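Local coordinates for protein signal recognition particle receptor FtsY (Sulfolobus acidocaldarius, PDB 5L3S) that probably acts as the membrane-side receptor for the signal recognition particle, pairing a helical bundle with a P-loop GTPase-type domain, at residues V43-K46 with I47-L51. Residues are numbered along the deposited sequence; the frame is centred on the assembly and turned at random.
Sequences VTEK and ILEDL
Helix 41-55 of the SRP54-type helical bundle passes through Val43 and Ile47, one turn apart and bonded to each other through the backbone. Ile47 N donates to Val43 O at 2.9 Å, with an N-H...O angle of 165°. Three further i to i+4 bonds, from Leu48 to Thr44, Glu49 to Glu45 and Asp50 to Lys46, bend a little more.

Two apolar side-chain pairs follow this ladder. Val43 CG1 meets Ile47 CD1 at 3.8 Å, the two side chains crossing at a slant. This methyl lies anti to the backbone N of Val43 (chi1 171°), which turns it toward the next turn of the helix. Thr44 and Leu48 instead run side by side in the same direction, Thr44 CG2 to Leu48 CD1 at 4.0 Å, while Thr44 OG1 is hydrogen-bonded to Ser40 O, one turn back. Leu48 CG also rests 3.3 Å from Thr44 O, partly covering a carbonyl already used by the helix.

On the more open side, Glu45 OE2 and Glu49 OE2 lie 5.3 Å apart, without contact; if both groups are ionised they would probably repel mildly. Glu49 CG, set beside its own backbone N by chi1 (-77°), lies 3.3 Å from Glu45 O, and the bend at chi2 then turns the carboxylate. Asp50 OD2 is hydrogen-bonded to Tyr264 OH of helix 258-266.

Ile47 touches Leu260 of helix 258-266 and Leu74 of helix 66-85, whereas Thr44 and Leu48 pack on Arg31 of helix 20-36. Buried Val43, Ile47, Leu48 and Leu51 set against exposed Lys46, Glu49 and Asp50, with Glu45 partly exposed, are the pattern of an amphipathic helix, here joining the helical bundle to helix 258-266 of the GTPase domain.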
loop_
_atom_site.group_PDB
_atom_site.type_symbol
_atom_site.label_atom_id
_atom_site.label_comp_id
_atom_site.label_asym_id
_atom_site.label_seq_id
_atom_site.Cartn_x
_atom_site.Cartn_y
_atom_site.Cartn_z
ATOM N N VAL B 43 -5.663 0.934 -18.111
ATOM C CA VAL B 43 -6.650 2.008 -18.069
ATOM C C VAL B 43 -6.116 3.267 -18.758
ATOM O O VAL B 43 -6.834 3.936 -19.501
ATOM C CB VAL B 43 -7.065 2.316 -16.615
ATOM C CG1 VAL B 43 -7.931 3.577 -16.538
ATOM C CG2 VAL B 43 -7.793 1.119 -16.037
ATOM N N THR B 44 -4.849 3.576 -18.508
ATOM C CA THR B 44 -4.168 4.682 -19.187
ATOM C C THR B 44 -4.253 4.547 -20.701
ATOM O O THR B 44 -4.586 5.506 -21.405
ATOM C CB THR B 44 -2.707 4.773 -18.729
ATOM O OG1 THR B 44 -2.676 5.286 -17.394
ATOM C CG2 THR B 44 -1.894 5.695 -19.629
ATOM N N GLU B 45 -3.963 3.355 -21.209
ATOM C CA GLU B 45 -4.054 3.120 -22.648
ATOM C C GLU B 45 -5.470 3.354 -23.209
ATOM O O GLU B 45 -5.636 4.007 -24.246
ATOM C CB GLU B 45 -3.569 1.720 -23.000
ATOM C CG GLU B 45 -3.544 1.460 -24.498
ATOM C CD GLU B 45 -2.768 0.211 -24.864
ATOM O OE1 GLU B 45 -2.264 -0.474 -23.942
ATOM O OE2 GLU B 45 -2.663 -0.083 -26.077
ATOM N N LYS B 46 -6.486 2.832 -22.527
ATOM C CA LYS B 46 -7.862 2.979 -23.018
ATOM C C LYS B 46 -8.289 4.441 -23.007
ATOM O O LYS B 46 -8.905 4.922 -23.947
ATOM C CB LYS B 46 -8.837 2.147 -22.185
ATOM C CG LYS B 46 -8.732 0.647 -22.393
ATOM C CD LYS B 46 -9.560 -0.093 -21.350
ATOM C CE LYS B 46 -9.604 -1.590 -21.607
ATOM N NZ LYS B 46 -10.167 -2.320 -20.428
ATOM N N ILE B 47 -7.945 5.150 -21.941
ATOM C CA ILE B 47 -8.314 6.555 -21.827
ATOM C C ILE B 47 -7.671 7.397 -22.928
ATOM O O ILE B 47 -8.307 8.289 -23.508
ATOM C CB ILE B 47 -7.946 7.094 -20.432
ATOM C CG1 ILE B 47 -8.992 6.627 -19.421
ATOM C CG2 ILE B 47 -7.865 8.611 -20.429
ATOM C CD1 ILE B 47 -8.654 6.976 -18.004
ATOM N N LEU B 48 -6.414 7.102 -23.232
ATOM C CA LEU B 48 -5.713 7.857 -24.258
ATOM C C LEU B 48 -6.179 7.480 -25.667
ATOM O O LEU B 48 -6.149 8.307 -26.587
ATOM C CB LEU B 48 -4.205 7.662 -24.115
ATOM C CG LEU B 48 -3.630 8.293 -22.849
ATOM C CD1 LEU B 48 -2.147 8.068 -22.817
ATOM C CD2 LEU B 48 -3.957 9.783 -22.788
ATOM N N GLU B 49 -6.593 6.227 -25.838
ATOM C CA GLU B 49 -7.181 5.806 -27.108
ATOM C C GLU B 49 -8.521 6.503 -27.300
ATOM O O GLU B 49 -8.856 6.903 -28.416
ATOM C CB GLU B 49 -7.366 4.287 -27.168
ATOM C CG GLU B 49 -6.089 3.504 -27.428
ATOM C CD GLU B 49 -5.486 3.812 -28.785
ATOM O OE1 GLU B 49 -6.234 3.795 -29.789
ATOM O OE2 GLU B 49 -4.265 4.082 -28.848
ATOM N N ASP B 50 -9.279 6.648 -26.210
ATOM C CA ASP B 50 -10.545 7.387 -26.243
ATOM C C ASP B 50 -10.270 8.825 -26.675
ATOM O O ASP B 50 -10.970 9.389 -27.511
ATOM C CB ASP B 50 -11.208 7.413 -24.856
ATOM C CG ASP B 50 -11.864 6.091 -24.475
ATOM O OD1 ASP B 50 -12.062 5.238 -25.367
ATOM O OD2 ASP B 50 -12.202 5.917 -23.276
ATOM N N LEU B 51 -9.235 9.402 -26.077
ATOM C CA LEU B 51 -8.848 10.786 -26.306
ATOM C C LEU B 51 -8.471 11.029 -27.772
ATOM O O LEU B 51 -8.996 11.941 -28.415
ATOM C CB LEU B 51 -7.683 11.138 -25.371
ATOM C CG LEU B 51 -7.103 12.548 -25.488
ATOM C CD1 LEU B 51 -8.190 13.602 -25.244
ATOM C CD2 LEU B 51 -5.921 12.715 -24.533
#